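Bifunctional endo-1,4-beta-xylanase A (Neocallimastix patriciarum, PDB 2VG9) probably hydrolyses internal beta-1,4-xylosidic bonds of xylan, as an endo-1,4-beta-xylanase of glycoside hydrolase family 11. Local coordinates at residues 1-13 with 21-34. Residues are numbered along the deposited sequence; the frame is centred on the assembly and turned at random.
Sequences MKFTVGNGQNQHK and YEIWTNGGEGSMTL
F3 and Y21 form an offset stack, with ring centroids 4.7 Å apart and planes 20° from parallel. Y21 CE1 lies over one face of the F3 ring. At the F3 edge, L34 CG packs 3.9 Å from F3 CE2. The H12 ring takes F3 CD1 over one face and I23 CG2 at its edge. T4 O lies near the ring plane at H12 NE2, which gives it a weak hydrogen bond of 3.0 Å. The W24 ring meets Q11 CB at its edge, and N26 N, two residues on, sits over one face. V5 and I23 meet tip to tip, V5 CG2 being 3.7 Å from I23 CD1. With CG1 opposite the backbone N (chi1 -178°) and the chain extended beyond it, I23 CD1 reaches V5. Cutting F3 back to an alanine would probably leave the Y21 ring without its stacking partner and open a gap beside L34 and H12. Backbone bonds pair 2-5 with 29-34 and 11-13 with 21-26, both antiparallel. The first pair edges one sheet of the beta jelly roll, and the second belongs to the other. F3, V5, H12 and I23 therefore pack between the two sheets. On the other side of its sheet, Q11 NE2 donates to the anti lone pair of E22 OE2 at 3.1 Å, amide and carboxylate nearly coplanar (16°). E22 OE1 forms a salt bridge with R56. Mainly aromatic and aliphatic groups join the sheets, with a weak polar link from H12 to T4; the E22 carboxylate, bonded at both oxygens, is likely to stay ionised.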
# COMPACT_ATOMS: atom_id res chain seq x y z
N MET A 1 3.83 -2.60 21.94
CA MET A 1 2.34 -2.79 21.79
C MET A 1 2.01 -3.62 20.53
O MET A 1 2.28 -3.20 19.41
CB MET A 1 1.65 -1.43 21.73
CG MET A 1 0.15 -1.52 21.71
SD MET A 1 -0.50 -2.20 23.24
CE MET A 1 -2.02 -2.93 22.62
N LYS A 2 1.39 -4.79 20.75
CA LYS A 2 1.13 -5.78 19.71
C LYS A 2 -0.38 -6.07 19.45
O LYS A 2 -1.21 -6.14 20.37
CB LYS A 2 1.91 -7.07 20.01
CG LYS A 2 1.73 -8.16 18.99
CD LYS A 2 1.91 -9.55 19.61
CE LYS A 2 3.26 -10.18 19.22
NZ LYS A 2 3.37 -11.62 19.74
N PHE A 3 -0.70 -6.28 18.17
CA PHE A 3 -2.04 -6.59 17.71
C PHE A 3 -1.96 -7.84 16.85
O PHE A 3 -1.17 -7.87 15.90
CB PHE A 3 -2.57 -5.44 16.88
CG PHE A 3 -2.69 -4.16 17.66
CD1 PHE A 3 -3.77 -3.96 18.52
CD2 PHE A 3 -1.70 -3.18 17.56
CE1 PHE A 3 -3.86 -2.80 19.29
CE2 PHE A 3 -1.80 -2.01 18.30
CZ PHE A 3 -2.88 -1.81 19.16
N THR A 4 -2.77 -8.85 17.20
CA THR A 4 -2.68 -10.18 16.61
C THR A 4 -3.96 -10.48 15.85
O THR A 4 -5.05 -10.13 16.30
CB THR A 4 -2.40 -11.27 17.67
OG1 THR A 4 -1.14 -11.00 18.29
CG2 THR A 4 -2.30 -12.67 17.03
N VAL A 5 -3.82 -11.09 14.67
CA VAL A 5 -4.99 -11.47 13.89
C VAL A 5 -4.96 -12.97 13.52
O VAL A 5 -3.88 -13.59 13.47
CB VAL A 5 -5.19 -10.58 12.62
CG1 VAL A 5 -5.50 -9.11 13.01
CG2 VAL A 5 -3.96 -10.68 11.67
N GLY A 6 -6.14 -13.53 13.27
CA GLY A 6 -6.28 -14.93 12.88
C GLY A 6 -6.45 -15.88 14.05
O GLY A 6 -6.42 -17.11 13.86
N ASN A 7 -6.63 -15.32 15.24
CA ASN A 7 -6.79 -16.10 16.48
C ASN A 7 -8.02 -15.65 17.29
O ASN A 7 -7.99 -15.63 18.52
CB ASN A 7 -5.51 -16.02 17.33
CG ASN A 7 -4.31 -16.71 16.67
OD1 ASN A 7 -4.38 -17.90 16.31
ND2 ASN A 7 -3.20 -15.96 16.50
N GLY A 8 -9.10 -15.32 16.58
CA GLY A 8 -10.31 -14.77 17.20
C GLY A 8 -10.80 -13.48 16.56
O GLY A 8 -11.99 -13.34 16.24
N GLN A 9 -9.88 -12.53 16.37
CA GLN A 9 -10.15 -11.29 15.63
C GLN A 9 -9.36 -11.31 14.34
O GLN A 9 -8.16 -11.57 14.38
CB GLN A 9 -9.72 -10.05 16.42
CG GLN A 9 -10.21 -9.97 17.86
CD GLN A 9 -11.71 -9.91 17.96
OE1 GLN A 9 -12.31 -10.61 18.79
NE2 GLN A 9 -12.34 -9.08 17.12
N ASN A 10 -10.02 -11.03 13.22
CA ASN A 10 -9.34 -10.96 11.93
C ASN A 10 -8.80 -9.58 11.53
O ASN A 10 -8.13 -9.46 10.51
CB ASN A 10 -10.23 -11.53 10.83
CG ASN A 10 -10.30 -13.07 10.86
OD1 ASN A 10 -9.40 -13.75 11.40
ND2 ASN A 10 -11.36 -13.62 10.30
N GLN A 11 -9.10 -8.55 12.33
CA GLN A 11 -8.68 -7.19 12.00
C GLN A 11 -8.51 -6.36 13.26
O GLN A 11 -9.20 -6.58 14.26
CB GLN A 11 -9.71 -6.53 11.09
CG GLN A 11 -9.33 -5.11 10.63
CD GLN A 11 -10.48 -4.45 9.93
OE1 GLN A 11 -11.66 -4.69 10.27
NE2 GLN A 11 -10.18 -3.63 8.91
N HIS A 12 -7.58 -5.41 13.20
CA HIS A 12 -7.44 -4.32 14.16
C HIS A 12 -7.02 -3.08 13.37
O HIS A 12 -6.07 -3.13 12.56
CB HIS A 12 -6.36 -4.59 15.21
CG HIS A 12 -6.62 -5.79 16.07
ND1 HIS A 12 -7.61 -5.82 17.03
CD2 HIS A 12 -5.99 -6.99 16.14
CE1 HIS A 12 -7.60 -7.00 17.63
NE2 HIS A 12 -6.62 -7.72 17.13
N LYS A 13 -7.71 -1.97 13.59
CA LYS A 13 -7.31 -0.72 12.99
C LYS A 13 -7.41 0.39 14.05
O LYS A 13 -8.29 0.36 14.91
CB LYS A 13 -8.11 -0.39 11.72
CG LYS A 13 -9.52 0.02 11.96
CD LYS A 13 -10.25 0.44 10.67
CE LYS A 13 -11.24 -0.64 10.19
NZ LYS A 13 -12.28 -1.06 11.20
N TYR A 21 -2.82 2.75 11.86
CA TYR A 21 -2.33 1.39 11.72
C TYR A 21 -3.52 0.49 11.37
O TYR A 21 -4.66 0.77 11.76
CB TYR A 21 -1.58 0.90 12.99
CG TYR A 21 -2.46 0.71 14.22
CD1 TYR A 21 -3.18 -0.48 14.42
CD2 TYR A 21 -2.55 1.71 15.20
CE1 TYR A 21 -4.02 -0.65 15.55
CE2 TYR A 21 -3.39 1.55 16.34
CZ TYR A 21 -4.11 0.38 16.51
OH TYR A 21 -4.90 0.22 17.62
N GLU A 22 -3.26 -0.57 10.61
CA GLU A 22 -4.27 -1.54 10.23
C GLU A 22 -3.58 -2.88 9.96
O GLU A 22 -2.60 -2.94 9.22
CB GLU A 22 -5.03 -1.06 8.97
CG GLU A 22 -5.91 -2.15 8.34
CD GLU A 22 -6.90 -1.59 7.32
OE1 GLU A 22 -6.50 -0.76 6.47
OE2 GLU A 22 -8.09 -2.03 7.36
N ILE A 23 -4.10 -3.94 10.60
CA ILE A 23 -3.69 -5.32 10.30
C ILE A 23 -4.97 -6.12 10.05
O ILE A 23 -5.98 -5.90 10.74
CB ILE A 23 -2.82 -5.94 11.44
CG1 ILE A 23 -2.39 -7.36 11.07
CG2 ILE A 23 -3.55 -5.78 12.87
CD1 ILE A 23 -1.41 -8.01 11.95
N TRP A 24 -4.95 -7.02 9.05
CA TRP A 24 -6.12 -7.80 8.70
C TRP A 24 -5.68 -9.13 8.11
O TRP A 24 -4.58 -9.23 7.51
CB TRP A 24 -7.02 -7.01 7.72
CG TRP A 24 -8.08 -7.82 7.02
CD1 TRP A 24 -9.40 -7.96 7.38
CD2 TRP A 24 -7.90 -8.60 5.83
NE1 TRP A 24 -10.03 -8.79 6.49
CE2 TRP A 24 -9.14 -9.18 5.53
CE3 TRP A 24 -6.81 -8.86 5.01
CZ2 TRP A 24 -9.32 -10.01 4.42
CZ3 TRP A 24 -6.98 -9.68 3.92
CH2 TRP A 24 -8.23 -10.25 3.64
N THR A 25 -6.50 -10.16 8.29
CA THR A 25 -6.27 -11.44 7.60
C THR A 25 -7.59 -12.10 7.22
O THR A 25 -8.62 -11.84 7.79
CB THR A 25 -5.37 -12.42 8.42
OG1 THR A 25 -4.96 -13.51 7.56
CG2 THR A 25 -6.12 -12.95 9.66
N ASN A 26 -7.54 -12.90 6.16
CA ASN A 26 -8.57 -13.88 5.90
C ASN A 26 -7.84 -15.19 5.79
O ASN A 26 -7.09 -15.41 4.81
CB ASN A 26 -9.30 -13.59 4.60
CG ASN A 26 -10.40 -14.59 4.34
OD1 ASN A 26 -11.49 -14.46 4.88
ND2 ASN A 26 -10.12 -15.59 3.52
N GLY A 27 -7.97 -16.02 6.81
CA GLY A 27 -7.49 -17.39 6.76
C GLY A 27 -6.07 -17.62 7.21
O GLY A 27 -5.63 -18.77 7.22
N GLY A 28 -5.34 -16.55 7.54
CA GLY A 28 -3.98 -16.67 8.04
C GLY A 28 -3.92 -16.26 9.50
O GLY A 28 -4.94 -16.18 10.18
N GLU A 29 -2.71 -15.98 9.98
CA GLU A 29 -2.47 -15.39 11.30
C GLU A 29 -1.29 -14.46 11.16
O GLU A 29 -0.48 -14.59 10.22
CB GLU A 29 -2.19 -16.44 12.42
CG GLU A 29 -0.72 -16.92 12.55
CD GLU A 29 0.18 -16.03 13.46
OE1 GLU A 29 -0.34 -15.49 14.49
OE2 GLU A 29 1.42 -15.90 13.16
N GLY A 30 -1.17 -13.52 12.11
CA GLY A 30 -0.09 -12.56 12.06
C GLY A 30 -0.25 -11.53 13.16
O GLY A 30 -1.20 -11.58 13.95
N SER A 31 0.69 -10.60 13.20
CA SER A 31 0.67 -9.57 14.20
C SER A 31 1.42 -8.35 13.71
O SER A 31 2.21 -8.43 12.77
CB SER A 31 1.25 -10.10 15.51
OG SER A 31 2.63 -10.39 15.40
N MET A 32 1.11 -7.21 14.33
CA MET A 32 1.83 -5.98 14.12
C MET A 32 2.23 -5.49 15.48
O MET A 32 1.42 -5.49 16.40
CB MET A 32 0.95 -4.92 13.43
CG MET A 32 1.64 -3.54 13.32
SD MET A 32 0.60 -2.20 12.63
CE MET A 32 -0.76 -3.20 12.17
N THR A 33 3.46 -5.02 15.59
CA THR A 33 3.96 -4.38 16.81
C THR A 33 4.27 -2.96 16.43
O THR A 33 5.11 -2.73 15.57
CB THR A 33 5.22 -5.15 17.37
OG1 THR A 33 4.84 -6.51 17.68
CG2 THR A 33 5.79 -4.52 18.62
N LEU A 34 3.60 -2.00 17.06
CA LEU A 34 3.87 -0.56 16.82
C LEU A 34 5.25 -0.14 17.30
O LEU A 34 5.75 -0.69 18.26
CB LEU A 34 2.85 0.33 17.56
CG LEU A 34 1.37 0.09 17.33
CD1 LEU A 34 0.55 1.13 18.10
CD2 LEU A 34 1.03 0.07 15.83
O HOH W 1 -9.45 -15.80 9.45